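Local atomic coordinates of uncharacterized protein (Capnocytophaga ochracea, PDB entry 4W9R), a protein that is of unknown function but is probably an esterase-like member of the alpha/beta hydrolases. Residues 81-86 with 152-156; 143-149 with 171-177; 160-166 with 196-202; 178-182 with 212-217. All blocks are in the same frame, centred on the assembly; numbering follows the deposited sequence. Where two conformers were deposited one is given.

Interaction 1: residues 81-86 with 152-156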
loop_
_atom_site.group_PDB
_atom_site.type_symbol
_atom_site.label_atom_id
_atom_site.label_comp_id
_atom_site.label_asym_id
_atom_site.label_seq_id
_atom_site.Cartn_x
_atom_site.Cartn_y
_atom_site.Cartn_z
ATOM N N VAL B 81 3.130 1.912 26.522
ATOM C CA VAL B 81 2.510 2.640 27.619
ATOM C C VAL B 81 1.839 1.655 28.573
ATOM O O VAL B 81 0.887 0.970 28.198
ATOM C CB VAL B 81 1.470 3.653 27.109
ATOM C CG1 VAL B 81 0.796 4.358 28.275
ATOM C CG2 VAL B 81 2.121 4.656 26.171
ATOM N N VAL B 82 2.336 1.587 29.804
ATOM C CA VAL B 82 1.848 0.604 30.767
ATOM C C VAL B 82 0.457 0.954 31.289
ATOM O O VAL B 82 0.093 2.124 31.392
ATOM C CB VAL B 82 2.814 0.456 31.958
ATOM C CG1 VAL B 82 4.163 -0.055 31.477
ATOM C CG2 VAL B 82 2.968 1.779 32.697
ATOM N N GLU B 83 -0.313 -0.078 31.616
ATOM C CA GLU B 83 -1.700 0.095 32.030
ATOM C C GLU B 83 -1.801 0.767 33.396
ATOM O O GLU B 83 -2.773 1.466 33.682
ATOM C CB GLU B 83 -2.413 -1.260 32.054
ATOM C CG GLU B 83 -3.874 -1.214 31.629
ATOM C CD GLU B 83 -4.797 -0.724 32.726
ATOM O OE1 GLU B 83 -4.427 -0.837 33.914
ATOM O OE2 GLU B 83 -5.896 -0.230 32.400
ATOM N N GLU B 84 -0.789 0.556 34.232
ATOM C CA GLU B 84 -0.800 1.063 35.600
ATOM C C GLU B 84 -0.865 2.590 35.662
ATOM O O GLU B 84 -1.785 3.153 36.257
ATOM C CB GLU B 84 0.438 0.561 36.351
ATOM C CG GLU B 84 0.477 0.935 37.822
ATOM C CD GLU B 84 1.718 0.413 38.525
ATOM O OE1 GLU B 84 2.665 -0.010 37.829
ATOM O OE2 GLU B 84 1.743 0.422 39.773
ATOM N N VAL B 85 0.114 3.254 35.055
ATOM C CA VAL B 85 0.153 4.714 35.043
ATOM C C VAL B 85 -0.751 5.326 33.965
ATOM O O VAL B 85 -1.430 6.324 34.209
ATOM C CB VAL B 85 1.592 5.222 34.861
ATOM C CG1 VAL B 85 1.625 6.740 34.861
ATOM C CG2 VAL B 85 2.470 4.679 35.973
ATOM N N GLY B 86 -0.754 4.730 32.776
ATOM C CA GLY B 86 -1.621 5.186 31.702
ATOM C C GLY B 86 -1.020 6.256 30.806
ATOM O O GLY B 86 -1.679 6.757 29.896
ATOM N N LEU B 152 -5.245 1.427 25.628
ATOM C CA LEU B 152 -5.805 1.390 26.967
ATOM C C LEU B 152 -7.176 2.051 26.929
ATOM O O LEU B 152 -7.270 3.268 26.775
ATOM C CB LEU B 152 -4.885 2.101 27.960
ATOM C CG LEU B 152 -3.419 1.666 27.933
ATOM C CD1 LEU B 152 -2.588 2.494 28.901
ATOM C CD2 LEU B 152 -3.295 0.181 28.247
ATOM N N PRO B 153 -8.243 1.252 27.065
ATOM C CA PRO B 153 -9.612 1.775 27.003
ATOM C C PRO B 153 -9.887 2.900 28.003
ATOM O O PRO B 153 -10.628 3.827 27.675
ATOM C CB PRO B 153 -10.463 0.544 27.320
ATOM C CG PRO B 153 -9.645 -0.598 26.818
ATOM C CD PRO B 153 -8.217 -0.221 27.105
ATOM N N ARG B 154 -9.287 2.832 29.189
ATOM C CA ARG B 154 -9.548 3.822 30.234
ATOM C C ARG B 154 -9.005 5.210 29.889
ATOM O O ARG B 154 -9.424 6.207 30.474
ATOM C CB ARG B 154 -8.957 3.361 31.571
ATOM C CG ARG B 154 -7.448 3.154 31.557
ATOM C CD ARG B 154 -6.932 2.740 32.929
ATOM N NE ARG B 154 -6.688 3.888 33.798
ATOM C CZ ARG B 154 -5.480 4.341 34.115
ATOM N NH1 ARG B 154 -4.398 3.735 33.642
ATOM N NH2 ARG B 154 -5.349 5.394 34.911
HETATM N N MSE B 155 -8.079 5.273 28.940
HETATM C CA MSE B 155 -7.451 6.541 28.578
HETATM C C MSE B 155 -8.199 7.257 27.461
HETATM O O MSE B 155 -7.794 8.336 27.030
HETATM C CB MSE B 155 -5.996 6.316 28.165
HETATM C CG MSE B 155 -5.131 5.731 29.265
HETATM SE SE MSE B 155 -5.151 6.826 30.877
HETATM C CE MSE B 155 -4.452 8.483 30.124
ATOM N N GLY B 156 -9.292 6.655 27.001
ATOM C CA GLY B 156 -10.065 7.216 25.909
ATOM C C GLY B 156 -10.662 8.574 26.226
ATOM O O GLY B 156 -10.644 9.476 25.387
HETATM O O HOH W 1 -7.430 0.270 30.209
#

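Interaction 2: residues 143-149 with 171-177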
loop_
_atom_site.group_PDB
_atom_site.type_symbol
_atom_site.label_atom_id
_atom_site.label_comp_id
_atom_site.label_asym_id
_atom_site.label_seq_id
_atom_site.Cartn_x
_atom_site.Cartn_y
_atom_site.Cartn_z
HETATM N N MSE B 143 -0.050 15.702 12.209
HETATM C CA MSE B 143 -0.613 14.506 11.603
HETATM C C MSE B 143 -0.243 13.277 12.423
HETATM O O MSE B 143 0.935 12.991 12.634
HETATM C CB MSE B 143 -0.122 14.351 10.164
HETATM C CG MSE B 143 -0.718 13.160 9.427
HETATM SE SE MSE B 143 0.178 12.787 7.731
HETATM C CE MSE B 143 1.709 11.772 8.388
ATOM N N ILE B 144 -1.255 12.558 12.893
ATOM C CA ILE B 144 -1.028 11.347 13.668
ATOM C C ILE B 144 -1.762 10.168 13.042
ATOM O O ILE B 144 -2.988 10.179 12.918
ATOM C CB ILE B 144 -1.481 11.516 15.130
ATOM C CG1 ILE B 144 -0.730 12.675 15.787
ATOM C CG2 ILE B 144 -1.264 10.226 15.908
ATOM C CD1 ILE B 144 -1.125 12.927 17.223
ATOM N N VAL B 145 -1.003 9.162 12.626
ATOM C CA VAL B 145 -1.585 7.959 12.052
ATOM C C VAL B 145 -1.308 6.760 12.949
ATOM O O VAL B 145 -0.167 6.311 13.069
ATOM C CB VAL B 145 -1.040 7.686 10.639
ATOM C CG1 VAL B 145 -1.685 6.443 10.055
ATOM C CG2 VAL B 145 -1.283 8.888 9.739
ATOM N N SER B 146 -2.360 6.245 13.574
ATOM C CA SER B 146 -2.238 5.117 14.487
ATOM C C SER B 146 -2.804 3.854 13.846
ATOM O O SER B 146 -4.014 3.728 13.663
ATOM C CB SER B 146 -2.956 5.423 15.803
ATOM O OG SER B 146 -2.828 4.354 16.722
ATOM N N LEU B 147 -1.923 2.915 13.516
ATOM C CA LEU B 147 -2.325 1.713 12.794
ATOM C C LEU B 147 -2.301 0.485 13.690
ATOM O O LEU B 147 -1.247 0.096 14.181
ATOM C CB LEU B 147 -1.412 1.496 11.590
ATOM C CG LEU B 147 -1.330 2.665 10.611
ATOM C CD1 LEU B 147 -0.258 2.399 9.573
ATOM C CD2 LEU B 147 -2.679 2.903 9.951
ATOM N N ASN B 148 -3.464 -0.129 13.883
ATOM C CA ASN B 148 -3.600 -1.279 14.772
ATOM C C ASN B 148 -2.966 -1.033 16.142
ATOM O O ASN B 148 -2.054 -1.750 16.545
ATOM C CB ASN B 148 -2.979 -2.524 14.129
ATOM C CG ASN B 148 -3.204 -3.779 14.952
ATOM O OD1 ASN B 148 -4.313 -4.042 15.415
ATOM N ND2 ASN B 148 -2.140 -4.545 15.163
ATOM N N PRO B 149 -3.434 -0.004 16.861
ATOM C CA PRO B 149 -2.786 0.270 18.144
ATOM C C PRO B 149 -3.148 -0.762 19.202
ATOM O O PRO B 149 -4.243 -1.321 19.156
ATOM C CB PRO B 149 -3.336 1.644 18.521
ATOM C CG PRO B 149 -4.697 1.660 17.914
ATOM C CD PRO B 149 -4.574 0.897 16.616
ATOM N N LEU B 171 -5.174 19.568 13.022
ATOM C CA LEU B 171 -4.765 18.243 13.460
ATOM C C LEU B 171 -5.467 17.170 12.641
ATOM O O LEU B 171 -6.695 17.068 12.657
ATOM C CB LEU B 171 -5.060 18.044 14.946
ATOM C CG LEU B 171 -4.818 16.623 15.461
ATOM C CD1 LEU B 171 -3.371 16.199 15.229
ATOM C CD2 LEU B 171 -5.187 16.513 16.930
ATOM N N PHE B 172 -4.682 16.376 11.922
ATOM C CA PHE B 172 -5.219 15.240 11.186
ATOM C C PHE B 172 -4.955 13.956 11.959
ATOM O O PHE B 172 -3.804 13.558 12.138
ATOM C CB PHE B 172 -4.607 15.156 9.786
ATOM C CG PHE B 172 -5.130 14.012 8.964
ATOM C CD1 PHE B 172 -6.271 14.163 8.192
ATOM C CD2 PHE B 172 -4.483 12.786 8.961
ATOM C CE1 PHE B 172 -6.758 13.113 7.434
ATOM C CE2 PHE B 172 -4.965 11.731 8.205
ATOM C CZ PHE B 172 -6.104 11.896 7.441
ATOM N N TYR B 173 -6.022 13.312 12.420
ATOM C CA TYR B 173 -5.882 12.071 13.169
ATOM C C TYR B 173 -6.525 10.902 12.435
ATOM O O TYR B 173 -7.687 10.971 12.035
ATOM C CB TYR B 173 -6.491 12.207 14.566
ATOM C CG TYR B 173 -6.346 10.960 15.406
ATOM C CD1 TYR B 173 -5.154 10.675 16.060
ATOM C CD2 TYR B 173 -7.397 10.060 15.541
ATOM C CE1 TYR B 173 -5.013 9.535 16.825
ATOM C CE2 TYR B 173 -7.265 8.917 16.306
ATOM C CZ TYR B 173 -6.072 8.659 16.946
ATOM O OH TYR B 173 -5.937 7.522 17.708
ATOM N N TYR B 174 -5.761 9.827 12.270
ATOM C CA TYR B 174 -6.252 8.628 11.604
ATOM C C TYR B 174 -5.939 7.382 12.419
ATOM O O TYR B 174 -4.779 7.108 12.727
ATOM C CB TYR B 174 -5.647 8.503 10.204
ATOM C CG TYR B 174 -6.131 7.298 9.426
ATOM C CD1 TYR B 174 -5.454 6.086 9.486
ATOM C CD2 TYR B 174 -7.263 7.373 8.632
ATOM C CE1 TYR B 174 -5.896 4.983 8.776
ATOM C CE2 TYR B 174 -7.710 6.278 7.916
ATOM C CZ TYR B 174 -7.024 5.087 7.992
ATOM O OH TYR B 174 -7.472 3.997 7.280
HETATM N N MSE B 175 -6.975 6.625 12.762
HETATM C CA MSE B 175 -6.791 5.366 13.470
HETATM C C MSE B 175 -7.458 4.216 12.722
HETATM O O MSE B 175 -8.597 4.334 12.274
HETATM C CB MSE B 175 -7.342 5.458 14.891
HETATM C CG MSE B 175 -7.396 4.122 15.616
HETATM SE SE MSE B 175 -8.067 4.282 17.436
HETATM C CE MSE B 175 -8.258 2.389 17.860
ATOM N N ALA B 176 -6.737 3.109 12.587
ATOM C CA ALA B 176 -7.268 1.934 11.910
ATOM C C ALA B 176 -7.041 0.672 12.734
ATOM O O ALA B 176 -6.032 0.547 13.429
ATOM C CB ALA B 176 -6.640 1.786 10.532
ATOM N N THR B 177 -7.988 -0.258 12.656
ATOM C CA THR B 177 -7.852 -1.541 13.334
ATOM C C THR B 177 -8.486 -2.661 12.508
ATOM O O THR B 177 -9.310 -2.408 11.628
ATOM C CB THR B 177 -8.486 -1.507 14.740
ATOM O OG1 THR B 177 -8.303 -2.777 15.379
ATOM C CG2 THR B 177 -9.970 -1.193 14.651
HETATM O O HOH W 2 -5.886 -2.325 16.891
#

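Interaction 3: residues 160-166 with 196-202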
loop_
_atom_site.group_PDB
_atom_site.type_symbol
_atom_site.label_atom_id
_atom_site.label_comp_id
_atom_site.label_asym_id
_atom_site.label_seq_id
_atom_site.Cartn_x
_atom_site.Cartn_y
_atom_site.Cartn_z
ATOM N N SER B 160 -10.377 12.379 24.464
ATOM C CA SER B 160 -11.628 12.988 24.032
ATOM C C SER B 160 -11.625 14.482 24.329
ATOM O O SER B 160 -12.049 15.290 23.503
ATOM C CB SER B 160 -12.819 12.314 24.713
ATOM O OG SER B 160 -14.041 12.903 24.308
ATOM N N HIS B 161 -11.138 14.840 25.512
ATOM C CA HIS B 161 -11.053 16.237 25.918
ATOM C C HIS B 161 -10.083 17.009 25.032
ATOM O O HIS B 161 -10.318 18.174 24.707
ATOM C CB HIS B 161 -10.630 16.344 27.383
ATOM C CG HIS B 161 -11.619 15.755 28.339
ATOM N ND1 HIS B 161 -11.253 15.223 29.557
ATOM C CD2 HIS B 161 -12.964 15.616 28.257
ATOM C CE1 HIS B 161 -12.329 14.779 30.182
ATOM N NE2 HIS B 161 -13.380 15.007 29.416
ATOM N N ALA B 162 -8.996 16.353 24.641
ATOM C CA ALA B 162 -7.988 16.981 23.794
ATOM C C ALA B 162 -8.546 17.270 22.404
ATOM O O ALA B 162 -8.279 18.326 21.826
ATOM C CB ALA B 162 -6.752 16.103 23.699
ATOM N N LEU B 163 -9.322 16.329 21.874
ATOM C CA LEU B 163 -9.948 16.497 20.567
ATOM C C LEU B 163 -10.997 17.600 20.593
ATOM O O LEU B 163 -11.180 18.319 19.612
ATOM C CB LEU B 163 -10.586 15.187 20.104
ATOM C CG LEU B 163 -9.642 14.080 19.642
ATOM C CD1 LEU B 163 -10.430 12.825 19.321
ATOM C CD2 LEU B 163 -8.842 14.536 18.432
ATOM N N ALA B 164 -11.688 17.723 21.721
ATOM C CA ALA B 164 -12.724 18.735 21.877
ATOM C C ALA B 164 -12.112 20.127 22.013
ATOM O O ALA B 164 -12.707 21.119 21.592
ATOM C CB ALA B 164 -13.596 18.415 23.081
ATOM N N ALA B 165 -10.923 20.191 22.604
ATOM C CA ALA B 165 -10.229 21.460 22.796
ATOM C C ALA B 165 -9.676 21.988 21.477
ATOM O O ALA B 165 -9.747 23.186 21.196
ATOM C CB ALA B 165 -9.111 21.303 23.813
ATOM N N GLY B 166 -9.122 21.088 20.672
ATOM C CA GLY B 166 -8.598 21.456 19.372
ATOM C C GLY B 166 -7.155 21.920 19.408
ATOM O O GLY B 166 -6.487 21.851 20.439
HETATM N N MSE B 196 -13.004 7.843 23.050
HETATM C CA MSE B 196 -12.300 8.997 22.505
HETATM C C MSE B 196 -13.234 9.921 21.723
HETATM O O MSE B 196 -13.027 11.134 21.679
HETATM C CB MSE B 196 -11.143 8.530 21.617
HETATM C CG MSE B 196 -10.334 9.655 20.991
HETATM SE SE MSE B 196 -8.667 9.061 20.164
HETATM C CE MSE B 196 -9.358 7.620 19.048
ATOM N N ARG B 197 -14.265 9.341 21.114
ATOM C CA ARG B 197 -15.209 10.107 20.307
ATOM C C ARG B 197 -16.424 10.559 21.116
ATOM O O ARG B 197 -17.369 11.118 20.559
ATOM C CB ARG B 197 -15.668 9.294 19.093
ATOM C CG ARG B 197 -16.563 8.112 19.425
ATOM C CD ARG B 197 -17.305 7.631 18.187
ATOM N NE ARG B 197 -18.231 6.543 18.483
ATOM C CZ ARG B 197 -18.026 5.275 18.143
ATOM N NH1 ARG B 197 -18.923 4.349 18.456
ATOM N NH2 ARG B 197 -16.928 4.933 17.486
ATOM N N SER B 198 -16.397 10.297 22.421
ATOM C CA SER B 198 -17.491 10.672 23.322
ATOM C C SER B 198 -17.916 12.135 23.185
ATOM O O SER B 198 -19.100 12.433 23.032
ATOM C CB SER B 198 -17.089 10.399 24.774
ATOM O OG SER B 198 -16.747 9.038 24.962
ATOM N N ALA B 199 -16.946 13.039 23.234
ATOM C CA ALA B 199 -17.218 14.461 23.058
ATOM C C ALA B 199 -17.147 14.854 21.585
ATOM O O ALA B 199 -16.406 14.242 20.815
ATOM C CB ALA B 199 -16.243 15.294 23.878
ATOM N N PRO B 200 -17.934 15.867 21.186
ATOM C CA PRO B 200 -17.858 16.417 19.828
ATOM C C PRO B 200 -16.466 16.951 19.506
ATOM O O PRO B 200 -15.823 17.560 20.362
ATOM C CB PRO B 200 -18.889 17.549 19.850
ATOM C CG PRO B 200 -19.856 17.150 20.908
ATOM C CD PRO B 200 -19.035 16.466 21.961
ATOM N N VAL B 201 -16.013 16.725 18.280
ATOM C CA VAL B 201 -14.661 17.095 17.880
ATOM C C VAL B 201 -14.576 18.557 17.441
ATOM O O VAL B 201 -15.424 19.041 16.693
ATOM C CB VAL B 201 -14.159 16.188 16.738
ATOM C CG1 VAL B 201 -12.738 16.547 16.353
ATOM C CG2 VAL B 201 -14.246 14.727 17.151
ATOM N N HIS B 202 -13.546 19.250 17.921
ATOM C CA HIS B 202 -13.294 20.641 17.555
ATOM C C HIS B 202 -13.064 20.785 16.051
ATOM O O HIS B 202 -12.540 19.878 15.406
ATOM C CB HIS B 202 -12.090 21.178 18.333
ATOM C CG HIS B 202 -11.884 22.655 18.192
ATOM N ND1 HIS B 202 -11.012 23.200 17.274
ATOM C CD2 HIS B 202 -12.428 23.699 18.861
ATOM C CE1 HIS B 202 -11.032 24.517 17.380
ATOM N NE2 HIS B 202 -11.883 24.845 18.336
#

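Interaction 4: residues 178-182 with 212-217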
loop_
_atom_site.group_PDB
_atom_site.type_symbol
_atom_site.label_atom_id
_atom_site.label_comp_id
_atom_site.label_asym_id
_atom_site.label_seq_id
_atom_site.Cartn_x
_atom_site.Cartn_y
_atom_site.Cartn_z
ATOM N N ALA B 178 -8.084 -3.895 12.791
ATOM C CA ALA B 178 -8.589 -5.065 12.081
ATOM C C ALA B 178 -8.874 -6.178 13.077
ATOM O O ALA B 178 -8.143 -6.336 14.047
ATOM C CB ALA B 178 -7.594 -5.525 11.029
ATOM N N ASP B 179 -9.951 -6.925 12.860
ATOM C CA ASP B 179 -10.371 -7.938 13.827
ATOM C C ASP B 179 -9.864 -9.368 13.600
ATOM O O ASP B 179 -10.016 -10.209 14.486
ATOM C CB ASP B 179 -11.902 -7.968 13.900
ATOM C CG ASP B 179 -12.542 -8.418 12.604
ATOM O OD1 ASP B 179 -11.962 -8.154 11.529
ATOM O OD2 ASP B 179 -13.625 -9.037 12.659
ATOM N N VAL B 180 -9.249 -9.663 12.456
ATOM C CA VAL B 180 -8.956 -11.067 12.166
ATOM C C VAL B 180 -7.706 -11.541 12.900
ATOM O O VAL B 180 -6.599 -11.053 12.671
ATOM C CB VAL B 180 -8.781 -11.317 10.658
ATOM C CG1 VAL B 180 -8.304 -12.739 10.412
ATOM C CG2 VAL B 180 -10.088 -11.064 9.930
ATOM N N GLU B 181 -7.928 -12.509 13.785
ATOM C CA GLU B 181 -6.933 -13.052 14.709
ATOM C C GLU B 181 -6.343 -11.945 15.580
ATOM O O GLU B 181 -5.264 -12.102 16.151
ATOM C CB GLU B 181 -5.816 -13.769 13.942
ATOM C CG GLU B 181 -6.273 -14.961 13.110
ATOM C CD GLU B 181 -6.364 -16.245 13.919
ATOM O OE1 GLU B 181 -6.096 -16.206 15.139
ATOM O OE2 GLU B 181 -6.700 -17.297 13.331
ATOM N N ASN B 182 -7.045 -10.820 15.650
ATOM C CA ASN B 182 -6.705 -9.717 16.542
ATOM C C ASN B 182 -7.543 -9.577 17.812
ATOM O O ASN B 182 -7.343 -8.627 18.568
ATOM C CB ASN B 182 -6.743 -8.405 15.770
ATOM C CG ASN B 182 -5.573 -7.506 16.107
ATOM O OD1 ASN B 182 -4.532 -7.974 16.575
ATOM N ND2 ASN B 182 -5.733 -6.211 15.872
ATOM N N PHE B 212 -11.439 -2.033 9.888
ATOM C CA PHE B 212 -11.365 -3.033 8.832
ATOM C C PHE B 212 -11.878 -4.353 9.379
ATOM O O PHE B 212 -11.222 -4.993 10.199
ATOM C CB PHE B 212 -9.930 -3.199 8.324
ATOM C CG PHE B 212 -9.375 -1.982 7.642
ATOM C CD1 PHE B 212 -8.731 -0.995 8.370
ATOM C CD2 PHE B 212 -9.478 -1.833 6.269
ATOM C CE1 PHE B 212 -8.211 0.122 7.742
ATOM C CE2 PHE B 212 -8.961 -0.719 5.636
ATOM C CZ PHE B 212 -8.327 0.260 6.372
ATOM N N LYS B 213 -13.040 -4.772 8.897
ATOM C CA LYS B 213 -13.679 -5.964 9.425
ATOM C C LYS B 213 -13.557 -7.099 8.421
ATOM O O LYS B 213 -13.831 -6.925 7.235
ATOM C CB LYS B 213 -15.145 -5.686 9.761
ATOM C CG LYS B 213 -15.798 -6.756 10.622
ATOM C CD LYS B 213 -17.166 -6.311 11.116
ATOM C CE LYS B 213 -17.063 -5.058 11.971
ATOM N NZ LYS B 213 -18.393 -4.607 12.469
ATOM N N GLY B 214 -13.129 -8.260 8.904
ATOM C CA GLY B 214 -12.887 -9.399 8.042
ATOM C C GLY B 214 -11.559 -9.261 7.325
ATOM O O GLY B 214 -11.299 -9.947 6.337
ATOM N N SER B 215 -10.716 -8.366 7.829
ATOM C CA SER B 215 -9.411 -8.120 7.232
ATOM C C SER B 215 -8.275 -8.506 8.171
ATOM O O SER B 215 -8.360 -8.294 9.382
ATOM C CB SER B 215 -9.275 -6.651 6.836
ATOM O OG SER B 215 -7.975 -6.379 6.338
ATOM N N SER B 216 -7.213 -9.075 7.609
ATOM C CA SER B 216 -6.014 -9.370 8.380
ATOM C C SER B 216 -5.342 -8.070 8.804
ATOM O O SER B 216 -5.453 -7.051 8.118
ATOM C CB SER B 216 -5.043 -10.235 7.576
ATOM O OG SER B 216 -5.532 -11.557 7.436
ATOM N N VAL B 217 -4.645 -8.115 9.933
ATOM C CA VAL B 217 -4.035 -6.929 10.522
ATOM C C VAL B 217 -3.030 -6.248 9.597
ATOM O O VAL B 217 -3.142 -5.053 9.320
ATOM C CB VAL B 217 -3.329 -7.276 11.842
ATOM C CG1 VAL B 217 -2.520 -6.094 12.337
ATOM C CG2 VAL B 217 -4.347 -7.706 12.881
HETATM O O HOH W 3 -4.515 -10.765 11.081
#

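Interaction 1: residues 81-86 with 152-156
The CA atoms of E83 and L152 lie 6.6 Å apart and those of G86 and M155 6.8 Å, so the helical turn 82-86, closed by the bond from G86 N to V82 O, sits beside the 3-10 segment 153-155. Both are loops of the alpha/beta-hydrolase fold, one leading to helix 91-110 and the other to helix 156-165. L152 points its two methyl branches at the turn. CD1 approaches V81 CG1 at 3.9 Å, while CD2 lies against E83 CG at 3.7 Å; a branched apolar residue suits meeting two neighbours at once. R154, bent at chi3 (-84°), brings its guanidinium to the carbonyls of E83 to V85, with NH1 2.8 Å from E83 O. The SE atom of selenomethionine M155 lies over the centre of one guanidinium face. E83 and R154 are oppositely charged, but OE2 stays 4.4 Å from NH1; water 1 donates to E83 OE2 and weakly accepts from R154 N. G86, with phi at +89° and little room beside R154 and M155, suits having no side chain. Its carbonyl O accepts a hydrogen bond from Y131 OH and lies 3.3 Å from M155 CE.

Interaction 2: residues 143-149 with 171-177
I144 and Y173 meet because I144 holds CG2 anti to its backbone N while Y173 sets CG anti to its own (chi1 -179°), and the ring ends up leaning toward residues 143-149; CG2 then rests 3.9 Å from both CD1 and CE1 of the ring. Y174 has the same first torsion but emerges on the other face, where its CD1 touches V145 CG1 at 3.8 Å and L147 CD2 comes to the edge of the ring. M143 and F172 lie side by side on that face and point the same way, CG against CD2. Strands 143-147 and 171-177 run parallel, their axes 4° apart, as the two strands of a beta-alpha-beta unit whose crossover is helix 156-165. Beta-branched and aromatic residues suit these central strands, which have helices packed over both faces. The bonding alternates: I144 gives its N-H to F172 O at 2.8 Å and takes Y174 N at its own O, and S146 does the same with Y174 O and A176 N. The last bond, N148 N to A176 O, is more bent (148° at the hydrogen), where the chain turns a corner. Buried polar ends are satisfied nearby: Y173 OH by N130, Y174 OH by Q227, S146 OG by the G126 carbonyl. N148 OD1 receives N182 ND2 and water 2, which also donates to P149 O and accepts from T177 OG1.

Interaction 3: residues 160-166 with 196-202
In this alpha/beta fold the loop joining helix 183-196 to strand 205-213 runs along the last two turns of helix 156-165, and S160, L163 and A164 receive it. S160 holds the start of the loop. Its OG stands anti to the backbone N (chi1 180°), a position from which it accepts a hydrogen bond from A199 N at 3.1 Å and gives a weak one to M196 O at 3.3 Å. Serine suits this spot because one small hydroxyl can both accept and donate close to the helix surface. L163 reaches the apolar side, its CD1 3.6 Å from CG of selenomethionine M196; the same two side chains pack on Y207 of strand 205-213. A164 is small enough to let the loop come close, with its CB 4.2 Å from A199 CB and 3.6 Å from P200 O. Further on, H202 N donates to L163 O at 3.1 Å, the donor standing 32° out of the carbonyl plane. G166 leaves the helix with positive phi, and the A165 carbonyl O lies over one face of the H202 ring, offset toward the rim, while ND1 pairs with S204 OG. The loop is thus held at A199 and H202, two N-H groups satisfied near the helix's C-terminal end by the S160 hydroxyl and the L163 carbonyl.

Interaction 4: residues 178-182 with 212-217
N182 crosses V217 at about a right angle, and its CB, CG, OD1 and ND2 all touch the one methyl, CG2. CB is 3.8 Å from V217 CG2, CG closes to 3.5 Å, and OD1 passes the same methyl at 3.7 Å. At the tip, ND2 also donates to A178 O, at 3.0 Å, with N148 as its second acceptor; an amide suits this place because its NH2 can serve two acceptors. D179 ties down residues 212-217: OD1, through its syn lone pair, accepts G214 N at 2.9 Å, and OD2 lies near K213 CG. A178 pairs with F212 in a parallel bridge, and its small CB fits against S215 O. V180 drapes its CG2 over G214 and S215, while water 3 links V180 O to V217 N. Glycine at 214, with positive phi, lets the strand turn its corner, and E181 accepts backbone N-H groups of K242 and E243 of the second subunit. The two parallel strand ends belong to the beta-alpha-beta unit of strand 171-180, helix 183-196 and strand 205-213; it is after such strand ends that alpha/beta hydrolases commonly carry catalytic residues.

In the fold
Interactions 2, 3 and 4 each lie on the same side of the chain's centre as interaction 1, in the region that resembles an alpha/beta hydrolase. Interactions 2 and 4, centres about 16 Å apart, share strand 171-180 and join successive beta-alpha-beta units of one mixed sheet, reaching 205-213, one of its two outermost strands within the chain. Interaction 3 lies about 15 Å from interaction 2 and touches it through M196, packing the linker before strand 205-213 on the crossover helix 156-165. Interaction 1 comes first along the chain; its second segment leads into that helix, and G156 touches M196. The segments of 1 and 2, of 2 and 3, and of 3 and 4 alternate along the chain, while interaction 4 borders the second subunit.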